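Local coordinates for putative lipoprotein YcdA (PDB 4R4G) that is of unknown function but is probably a lipid-anchored protein of the cell membrane, built from an Ig-like domain followed by a mainly helical alpha-beta domain, at residues D31-D36 against F99-K104; T74-E77 against E81-Q84; D206-G211 against Y274-Y279. All coordinates share one frame; numbering follows the deposited sequence.

Interaction 1. Residues D31-D36 against F99-K104; sequences DKSTSD and FFVVDK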
loop_
_atom_site.group_PDB
_atom_site.type_symbol
_atom_site.label_atom_id
_atom_site.label_comp_id
_atom_site.label_asym_id
_atom_site.label_seq_id
_atom_site.Cartn_x
_atom_site.Cartn_y
_atom_site.Cartn_z
ATOM N N ASP A 31 0.037 15.037 -3.677
ATOM C CA ASP A 31 -0.606 15.928 -2.695
ATOM C C ASP A 31 0.438 16.450 -1.707
ATOM O O ASP A 31 1.198 15.662 -1.140
ATOM C CB ASP A 31 -1.721 15.176 -1.942
ATOM C CG ASP A 31 -2.840 16.011 -1.327
ATOM O OD1 ASP A 31 -2.527 17.043 -0.671
ATOM O OD2 ASP A 31 -4.031 15.596 -1.449
ATOM N N LYS A 32 0.497 17.771 -1.525
ATOM C CA LYS A 32 1.479 18.374 -0.626
ATOM C C LYS A 32 0.803 19.079 0.560
ATOM O O LYS A 32 1.499 19.543 1.466
ATOM C CB LYS A 32 2.405 19.344 -1.396
ATOM C CG LYS A 32 3.378 18.658 -2.375
ATOM C CD LYS A 32 4.426 17.750 -1.695
ATOM C CE LYS A 32 5.080 16.792 -2.666
ATOM N NZ LYS A 32 6.031 15.870 -1.986
ATOM N N SER A 33 -0.540 19.107 0.586
ATOM C CA SER A 33 -1.306 19.747 1.667
ATOM C C SER A 33 -1.684 18.774 2.825
ATOM O O SER A 33 -2.097 19.248 3.888
ATOM C CB SER A 33 -2.560 20.426 1.114
ATOM O OG SER A 33 -3.228 19.650 0.133
ATOM N N THR A 34 -1.516 17.446 2.641
ATOM C CA THR A 34 -1.868 16.463 3.671
ATOM C C THR A 34 -0.661 15.969 4.485
ATOM O O THR A 34 0.465 15.904 3.979
ATOM C CB THR A 34 -2.540 15.232 3.054
ATOM O OG1 THR A 34 -1.570 14.547 2.271
ATOM C CG2 THR A 34 -3.738 15.560 2.207
ATOM N N SER A 35 -0.931 15.570 5.734
ATOM C CA SER A 35 0.017 14.953 6.646
ATOM C C SER A 35 -0.116 13.446 6.511
ATOM O O SER A 35 -1.076 12.966 5.882
ATOM C CB SER A 35 -0.239 15.406 8.074
ATOM O OG SER A 35 0.110 16.776 8.156
ATOM N N ASP A 36 0.851 12.689 7.063
ATOM C CA ASP A 36 0.835 11.223 6.960
ATOM C C ASP A 36 -0.341 10.644 7.763
ATOM O O ASP A 36 -0.864 9.562 7.442
ATOM C CB ASP A 36 2.177 10.627 7.448
ATOM C CG ASP A 36 3.446 11.119 6.753
ATOM O OD1 ASP A 36 3.332 11.825 5.712
ATOM O OD2 ASP A 36 4.554 10.776 7.232
ATOM N N PHE A 99 -12.933 17.169 -2.621
ATOM C CA PHE A 99 -11.870 16.586 -1.821
ATOM C C PHE A 99 -11.356 17.599 -0.806
ATOM O O PHE A 99 -11.102 18.759 -1.155
ATOM C CB PHE A 99 -10.735 16.120 -2.749
ATOM C CG PHE A 99 -11.147 15.145 -3.828
ATOM C CD1 PHE A 99 -11.681 15.596 -5.027
ATOM C CD2 PHE A 99 -10.934 13.778 -3.671
ATOM C CE1 PHE A 99 -12.068 14.696 -6.019
ATOM C CE2 PHE A 99 -11.322 12.879 -4.662
ATOM C CZ PHE A 99 -11.903 13.342 -5.820
ATOM N N PHE A 100 -11.220 17.161 0.454
ATOM C CA PHE A 100 -10.806 18.019 1.547
ATOM C C PHE A 100 -9.879 17.297 2.479
ATOM O O PHE A 100 -10.134 16.150 2.826
ATOM C CB PHE A 100 -12.027 18.523 2.332
ATOM C CG PHE A 100 -13.003 19.339 1.522
ATOM C CD1 PHE A 100 -12.769 20.684 1.268
ATOM C CD2 PHE A 100 -14.167 18.765 1.021
ATOM C CE1 PHE A 100 -13.664 21.435 0.507
ATOM C CE2 PHE A 100 -15.072 19.521 0.275
ATOM C CZ PHE A 100 -14.805 20.845 0.006
ATOM N N VAL A 101 -8.822 17.988 2.911
ATOM C CA VAL A 101 -7.827 17.461 3.838
ATOM C C VAL A 101 -8.461 17.465 5.228
ATOM O O VAL A 101 -8.823 18.532 5.726
ATOM C CB VAL A 101 -6.515 18.294 3.782
ATOM C CG1 VAL A 101 -5.450 17.707 4.686
ATOM C CG2 VAL A 101 -6.005 18.438 2.353
ATOM N N VAL A 102 -8.597 16.273 5.833
ATOM C CA VAL A 102 -9.244 16.045 7.132
ATOM C C VAL A 102 -8.477 15.053 8.024
ATOM O O VAL A 102 -7.782 14.155 7.545
ATOM C CB VAL A 102 -10.710 15.517 6.955
ATOM C CG1 VAL A 102 -11.617 16.567 6.336
ATOM C CG2 VAL A 102 -10.771 14.200 6.160
ATOM N N ASP A 103 -8.696 15.195 9.328
ATOM C CA ASP A 103 -8.272 14.296 10.390
ATOM C C ASP A 103 -9.463 13.328 10.570
ATOM O O ASP A 103 -10.585 13.782 10.783
ATOM C CB ASP A 103 -7.927 15.096 11.663
ATOM C CG ASP A 103 -6.762 16.059 11.484
ATOM O OD1 ASP A 103 -5.618 15.586 11.371
ATOM O OD2 ASP A 103 -6.989 17.294 11.515
ATOM N N LYS A 104 -9.250 12.026 10.334
ATOM C CA LYS A 104 -10.260 10.947 10.367
ATOM C C LYS A 104 -11.150 11.016 11.610
ATOM O O LYS A 104 -10.653 11.262 12.718
ATOM C CB LYS A 104 -9.545 9.565 10.306
ATOM C CG LYS A 104 -10.429 8.300 10.210
ATOM C CD LYS A 104 -9.598 7.039 10.566
ATOM C CE LYS A 104 -10.390 5.747 10.667
ATOM N NZ LYS A 104 -9.537 4.574 11.024
#

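Interaction 2. Residues T74-E77 against E81-Q84; sequences TDPE and EKLQ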
loop_
_atom_site.group_PDB
_atom_site.type_symbol
_atom_site.label_atom_id
_atom_site.label_comp_id
_atom_site.label_asym_id
_atom_site.label_seq_id
_atom_site.Cartn_x
_atom_site.Cartn_y
_atom_site.Cartn_z
ATOM N N THR A 74 -8.447 19.804 -1.657
ATOM C CA THR A 74 -7.292 19.197 -2.281
ATOM C C THR A 74 -7.709 18.622 -3.618
ATOM O O THR A 74 -8.865 18.773 -4.019
ATOM C CB THR A 74 -6.574 18.247 -1.345
ATOM O OG1 THR A 74 -5.332 17.927 -1.945
ATOM C CG2 THR A 74 -7.371 16.997 -1.015
ATOM N N ASP A 75 -6.754 18.046 -4.345
ATOM C CA ASP A 75 -7.012 17.515 -5.668
ATOM C C ASP A 75 -6.713 16.039 -5.696
ATOM O O ASP A 75 -5.746 15.620 -5.050
ATOM C CB ASP A 75 -6.166 18.268 -6.733
ATOM C CG ASP A 75 -6.655 19.656 -7.088
ATOM O OD1 ASP A 75 -7.865 19.829 -7.250
ATOM O OD2 ASP A 75 -5.816 20.563 -7.231
ATOM N N PRO A 76 -7.486 15.227 -6.468
ATOM C CA PRO A 76 -7.145 13.800 -6.591
ATOM C C PRO A 76 -5.932 13.643 -7.534
ATOM O O PRO A 76 -5.479 14.658 -8.071
ATOM C CB PRO A 76 -8.433 13.202 -7.183
ATOM C CG PRO A 76 -8.979 14.272 -8.028
ATOM C CD PRO A 76 -8.633 15.575 -7.342
ATOM N N GLU A 77 -5.414 12.400 -7.772
ATOM C CA GLU A 77 -4.288 12.208 -8.696
ATOM C C GLU A 77 -4.722 12.601 -10.107
ATOM O O GLU A 77 -3.965 13.262 -10.805
ATOM C CB GLU A 77 -3.757 10.769 -8.651
ATOM C CG GLU A 77 -2.581 10.472 -9.582
ATOM C CD GLU A 77 -2.930 9.887 -10.940
ATOM O OE1 GLU A 77 -4.081 9.425 -11.120
ATOM O OE2 GLU A 77 -2.034 9.857 -11.814
ATOM N N GLU A 81 -11.343 13.480 -12.076
ATOM C CA GLU A 81 -12.177 12.818 -11.071
ATOM C C GLU A 81 -12.867 13.808 -10.134
ATOM O O GLU A 81 -13.537 13.379 -9.189
ATOM C CB GLU A 81 -11.328 11.891 -10.189
ATOM C CG GLU A 81 -10.797 10.587 -10.785
ATOM C CD GLU A 81 -9.981 9.803 -9.761
ATOM O OE1 GLU A 81 -10.394 9.758 -8.575
ATOM O OE2 GLU A 81 -8.905 9.274 -10.132
ATOM N N LYS A 82 -12.654 15.116 -10.336
ATOM C CA LYS A 82 -13.186 16.151 -9.477
ATOM C C LYS A 82 -14.282 16.889 -10.187
ATOM O O LYS A 82 -14.327 16.864 -11.416
ATOM C CB LYS A 82 -12.043 17.104 -9.082
ATOM C CG LYS A 82 -12.317 17.952 -7.843
ATOM C CD LYS A 82 -11.100 18.712 -7.408
ATOM C CE LYS A 82 -11.473 19.793 -6.434
ATOM N NZ LYS A 82 -10.300 20.352 -5.713
ATOM N N LEU A 83 -15.168 17.560 -9.425
ATOM C CA LEU A 83 -16.238 18.375 -9.981
ATOM C C LEU A 83 -15.633 19.410 -10.934
ATOM O O LEU A 83 -14.636 20.055 -10.591
ATOM C CB LEU A 83 -17.056 19.056 -8.861
ATOM C CG LEU A 83 -18.194 19.998 -9.298
ATOM C CD1 LEU A 83 -19.318 19.241 -9.982
ATOM C CD2 LEU A 83 -18.748 20.754 -8.127
ATOM N N GLN A 84 -16.207 19.532 -12.136
ATOM C CA GLN A 84 -15.664 20.443 -13.127
ATOM C C GLN A 84 -16.474 21.698 -13.216
ATOM O O GLN A 84 -17.710 21.669 -13.163
ATOM C CB GLN A 84 -15.561 19.776 -14.506
ATOM C CG GLN A 84 -14.671 18.527 -14.560
ATOM C CD GLN A 84 -13.205 18.754 -14.242
ATOM O OE1 GLN A 84 -12.530 19.640 -14.787
ATOM N NE2 GLN A 84 -12.677 17.914 -13.379
#

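Interaction 3. Residues D206-G211 against Y274-Y279; sequences DNIVNG and YALQVY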
loop_
_atom_site.group_PDB
_atom_site.type_symbol
_atom_site.label_atom_id
_atom_site.label_comp_id
_atom_site.label_asym_id
_atom_site.label_seq_id
_atom_site.Cartn_x
_atom_site.Cartn_y
_atom_site.Cartn_z
ATOM N N ASP A 206 17.773 -26.808 -0.944
ATOM C CA ASP A 206 16.429 -26.618 -0.385
ATOM C C ASP A 206 16.539 -26.252 1.087
ATOM O O ASP A 206 15.744 -25.453 1.576
ATOM C CB ASP A 206 15.539 -27.860 -0.563
ATOM C CG ASP A 206 14.966 -28.077 -1.954
ATOM O OD1 ASP A 206 15.200 -27.219 -2.840
ATOM O OD2 ASP A 206 14.280 -29.099 -2.158
ATOM N N ASN A 207 17.547 -26.809 1.783
ATOM C CA ASN A 207 17.786 -26.511 3.191
ATOM C C ASN A 207 18.239 -25.063 3.356
ATOM O O ASN A 207 17.898 -24.443 4.366
ATOM C CB ASN A 207 18.792 -27.477 3.809
ATOM C CG ASN A 207 18.175 -28.750 4.339
ATOM O OD1 ASN A 207 16.972 -29.019 4.190
ATOM N ND2 ASN A 207 19.000 -29.572 4.972
ATOM N N ILE A 208 18.952 -24.519 2.340
ATOM C CA ILE A 208 19.421 -23.133 2.299
ATOM C C ILE A 208 18.191 -22.194 2.222
ATOM O O ILE A 208 18.072 -21.275 3.033
ATOM C CB ILE A 208 20.453 -22.921 1.138
ATOM C CG1 ILE A 208 21.869 -23.341 1.603
ATOM C CG2 ILE A 208 20.457 -21.461 0.617
ATOM C CD1 ILE A 208 22.911 -23.515 0.520
ATOM N N VAL A 209 17.271 -22.458 1.295
ATOM C CA VAL A 209 16.046 -21.682 1.099
ATOM C C VAL A 209 15.189 -21.727 2.350
ATOM O O VAL A 209 14.801 -20.672 2.857
ATOM C CB VAL A 209 15.264 -22.200 -0.120
ATOM C CG1 VAL A 209 13.959 -21.440 -0.304
ATOM C CG2 VAL A 209 16.117 -22.118 -1.376
ATOM N N ASN A 210 14.932 -22.940 2.870
ATOM C CA ASN A 210 14.112 -23.131 4.057
ATOM C C ASN A 210 14.752 -22.500 5.309
ATOM O O ASN A 210 14.025 -21.959 6.150
ATOM C CB ASN A 210 13.798 -24.600 4.262
ATOM C CG ASN A 210 12.928 -25.191 3.165
ATOM O OD1 ASN A 210 12.174 -24.488 2.459
ATOM N ND2 ASN A 210 13.015 -26.507 3.002
ATOM N N GLY A 211 16.083 -22.509 5.380
ATOM C CA GLY A 211 16.832 -21.885 6.467
ATOM C C GLY A 211 16.777 -20.370 6.414
ATOM O O GLY A 211 16.485 -19.734 7.430
ATOM N N TYR A 274 29.958 -29.256 2.616
ATOM C CA TYR A 274 29.836 -28.961 4.041
ATOM C C TYR A 274 29.467 -27.491 4.257
ATOM O O TYR A 274 28.662 -27.190 5.144
ATOM C CB TYR A 274 31.130 -29.314 4.788
ATOM C CG TYR A 274 31.111 -28.942 6.257
ATOM C CD1 TYR A 274 30.421 -29.720 7.187
ATOM C CD2 TYR A 274 31.788 -27.819 6.722
ATOM C CE1 TYR A 274 30.397 -29.378 8.541
ATOM C CE2 TYR A 274 31.772 -27.470 8.072
ATOM C CZ TYR A 274 31.093 -28.264 8.982
ATOM O OH TYR A 274 31.079 -27.910 10.314
ATOM N N ALA A 275 30.057 -26.576 3.461
ATOM C CA ALA A 275 29.770 -25.152 3.573
ATOM C C ALA A 275 28.285 -24.898 3.292
ATOM O O ALA A 275 27.650 -24.167 4.037
ATOM C CB ALA A 275 30.643 -24.364 2.617
ATOM N N LEU A 276 27.715 -25.575 2.279
ATOM C CA LEU A 276 26.308 -25.438 1.908
ATOM C C LEU A 276 25.378 -26.023 2.990
ATOM O O LEU A 276 24.183 -25.679 3.035
ATOM C CB LEU A 276 26.052 -26.121 0.543
ATOM C CG LEU A 276 26.800 -25.547 -0.674
ATOM C CD1 LEU A 276 26.818 -26.520 -1.798
ATOM C CD2 LEU A 276 26.224 -24.213 -1.134
ATOM N N GLN A 277 25.932 -26.911 3.841
ATOM C CA GLN A 277 25.220 -27.551 4.939
ATOM C C GLN A 277 25.143 -26.639 6.171
ATOM O O GLN A 277 24.089 -26.590 6.809
ATOM C CB GLN A 277 25.887 -28.876 5.331
ATOM C CG GLN A 277 25.630 -30.040 4.385
ATOM C CD GLN A 277 26.547 -31.219 4.656
ATOM O OE1 GLN A 277 26.916 -31.522 5.808
ATOM N NE2 GLN A 277 26.927 -31.920 3.588
ATOM N N VAL A 278 26.267 -25.974 6.548
ATOM C CA VAL A 278 26.296 -25.098 7.725
ATOM C C VAL A 278 25.566 -23.780 7.458
ATOM O O VAL A 278 25.027 -23.212 8.411
ATOM C CB VAL A 278 27.709 -24.824 8.301
ATOM C CG1 VAL A 278 28.280 -26.058 8.985
ATOM C CG2 VAL A 278 28.670 -24.281 7.247
ATOM N N TYR A 279 25.554 -23.300 6.176
ATOM C CA TYR A 279 24.931 -22.043 5.719
ATOM C C TYR A 279 23.551 -21.821 6.396
ATOM O O TYR A 279 23.408 -20.804 7.080
ATOM C CB TYR A 279 24.806 -21.979 4.175
ATOM C CG TYR A 279 24.410 -20.614 3.644
ATOM C CD1 TYR A 279 23.147 -20.080 3.897
ATOM C CD2 TYR A 279 25.284 -19.868 2.864
ATOM C CE1 TYR A 279 22.789 -18.810 3.436
ATOM C CE2 TYR A 279 24.939 -18.593 2.403
ATOM C CZ TYR A 279 23.680 -18.079 2.669
ATOM O OH TYR A 279 23.336 -16.830 2.207
#

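Interaction 1. Residues D31-D36 against F99-K104
Val101, near the end of strand 93-102, points its two methyls at the loop between strands 16-25 and 39-48, where Ser33 and Thr34 receive them. With CG1 anti to the backbone N (chi1 -177°) and CG2 beside that N, the fork of the valine opens toward the loop. The methyl CG2 of Thr34 enters it, lying 3.7 Å from CG1 and 3.7 Å from CG2 of Val101, while the axes of the two side chains meet at a slant. Ser33 meets both methyls, with its OG 3.8 Å from Val101 CG2 and its backbone O 3.8 Å from Val101 CG1, van der Waals touches in both cases. Thr34 suits its place because a chi1 of 68° puts OG1 between the backbone N and the carbonyl carbon and leaves the methyl CG2 beside the backbone N, facing the valine.

The loop is shaped from within. Asp31 OD1 accepts the backbone N of Ser33 at 3.1 Å, nearly in line with its own C-O bond, which makes an Asx turn. The same oxygen takes a second bond from Ser33 OG, 2.8 Å away on the syn side, so the serine is gripped at both backbone and side chain. Asp31 OD2 is bound by the hydroxyl of Thr74.

An alanine in place of Val101 would probably leave the Thr34 methyl and Ser33 OG without the two methyls they rest on, opening a gap between loop and strand.

Between the two segments, then, the contact is van der Waals and lays the loop against strand 93-102 of the Ig-like domain, while polar bonds shape the loop and, through Asp31, tie it to Thr74.

Interaction 2. Residues T74-E77 against E81-Q84
Lys82 and Pro76 meet across a long loop of the Ig-like domain, the connection from strand 69-71 to strand 86-88, which turns back on itself and is tied across by a salt bridge. Lys82 loses the most surface here. With CG anti to its backbone N (chi1 -161°) and the rest of the chain extended, it spans the gap and delivers its ammonium group to the other limb. There NZ donates to the backbone O of Thr74 at 2.7 Å, approaching from above the carbonyl plane. It also pairs with the carboxylate of Asp75, whose side chain it crosses at about a right angle. A long chain ending in a multiple N-H donor suits this place, since it can reach both acceptors: the carbonyl supplies a neutral partner and the aspartate probably offsets the charge of a largely buried lysine.

Pro76 is next in buried surface, and its ring lies across the aliphatic part of the lysine, Pro76 CD to Lys82 CD, 4.0 Å. A proline suits the spot because it offers a rigid apolar surface. The neighbouring ring atom, Pro76 CG, is 4.0 Å from CB of Glu81, third in buried surface, the two side chains running past one another in opposite directions. Phe99 of strand 93-102 touches both Pro76 and Lys82.

Beyond the lysine, Gln84 folds back so that its NE2 donates to Lys82 O at 2.8 Å, from above the carbonyl plane. At the lysine's tip, NZ meets Asp75 OD1 at 2.9 Å, from above the carboxylate plane and 39° out of it.

Interaction 3. Residues D206-G211 against Y274-Y279
Apolar contact carries this meeting of helices 203-219 and 268-283, with Ile208 packing against the flank of helix 268-283. Its CD1 lies 3.8 Å from CD2 of Leu276, the two branched chains meeting at a slant. Its CG1 lies 4.1 Å from CB of Tyr279, whose side chain it crosses at about a right angle. Ile208 can touch both because CG1 stands beside its own backbone N (chi1 -84°) and the chain then extends to CD1, reaching between residues three apart on the other helix. A long, branched hydrocarbon suits such a place.

A second kind of contact is side chain to backbone: CD1 of Ile208 also rests 3.6 Å from the carbonyl O of Leu276. No hydrogen bond crosses between the two segments; the backbone bonds run within each helix, as in Gly211 N to Asn207 O at 2.8 Å. A salt bridge from Asp206 to Lys186 binds the first helix to helix 174-192.

Leu276 also packs on Tyr189 and Tyr199, and Tyr279 on Leu248 and Ile252 of helix 248-260. A tetraethylene glycol, probably from crystallisation, lies about 4 Å from the Ile208 side chain. The arrangement is apolar helix-helix packing within the helical part of the C-terminal domain, of the DUF5105 family.

Interactions 1 and 2 belong to one neighbourhood of the Ig-like domain, interaction 2 lying within the chain that interaction 1 closes. They touch through Asp31 and Thr74, and strand 93-102 serves both, its Phe99 also sharing a backbone hydrogen bond with Thr74. Both are only partly buried, yet they differ in chemistry: methyl packing lays 31-36 against strand 93-102, whereas 74-77 and 81-84 are joined by charge as well. Interaction 3 is the buried one, between helices of the other domain, its centre about 49 Å from that of interaction 1. Of the two loop contacts, then, one is van der Waals and one charged, while the buried helix pair meets through hydrocarbon side chains.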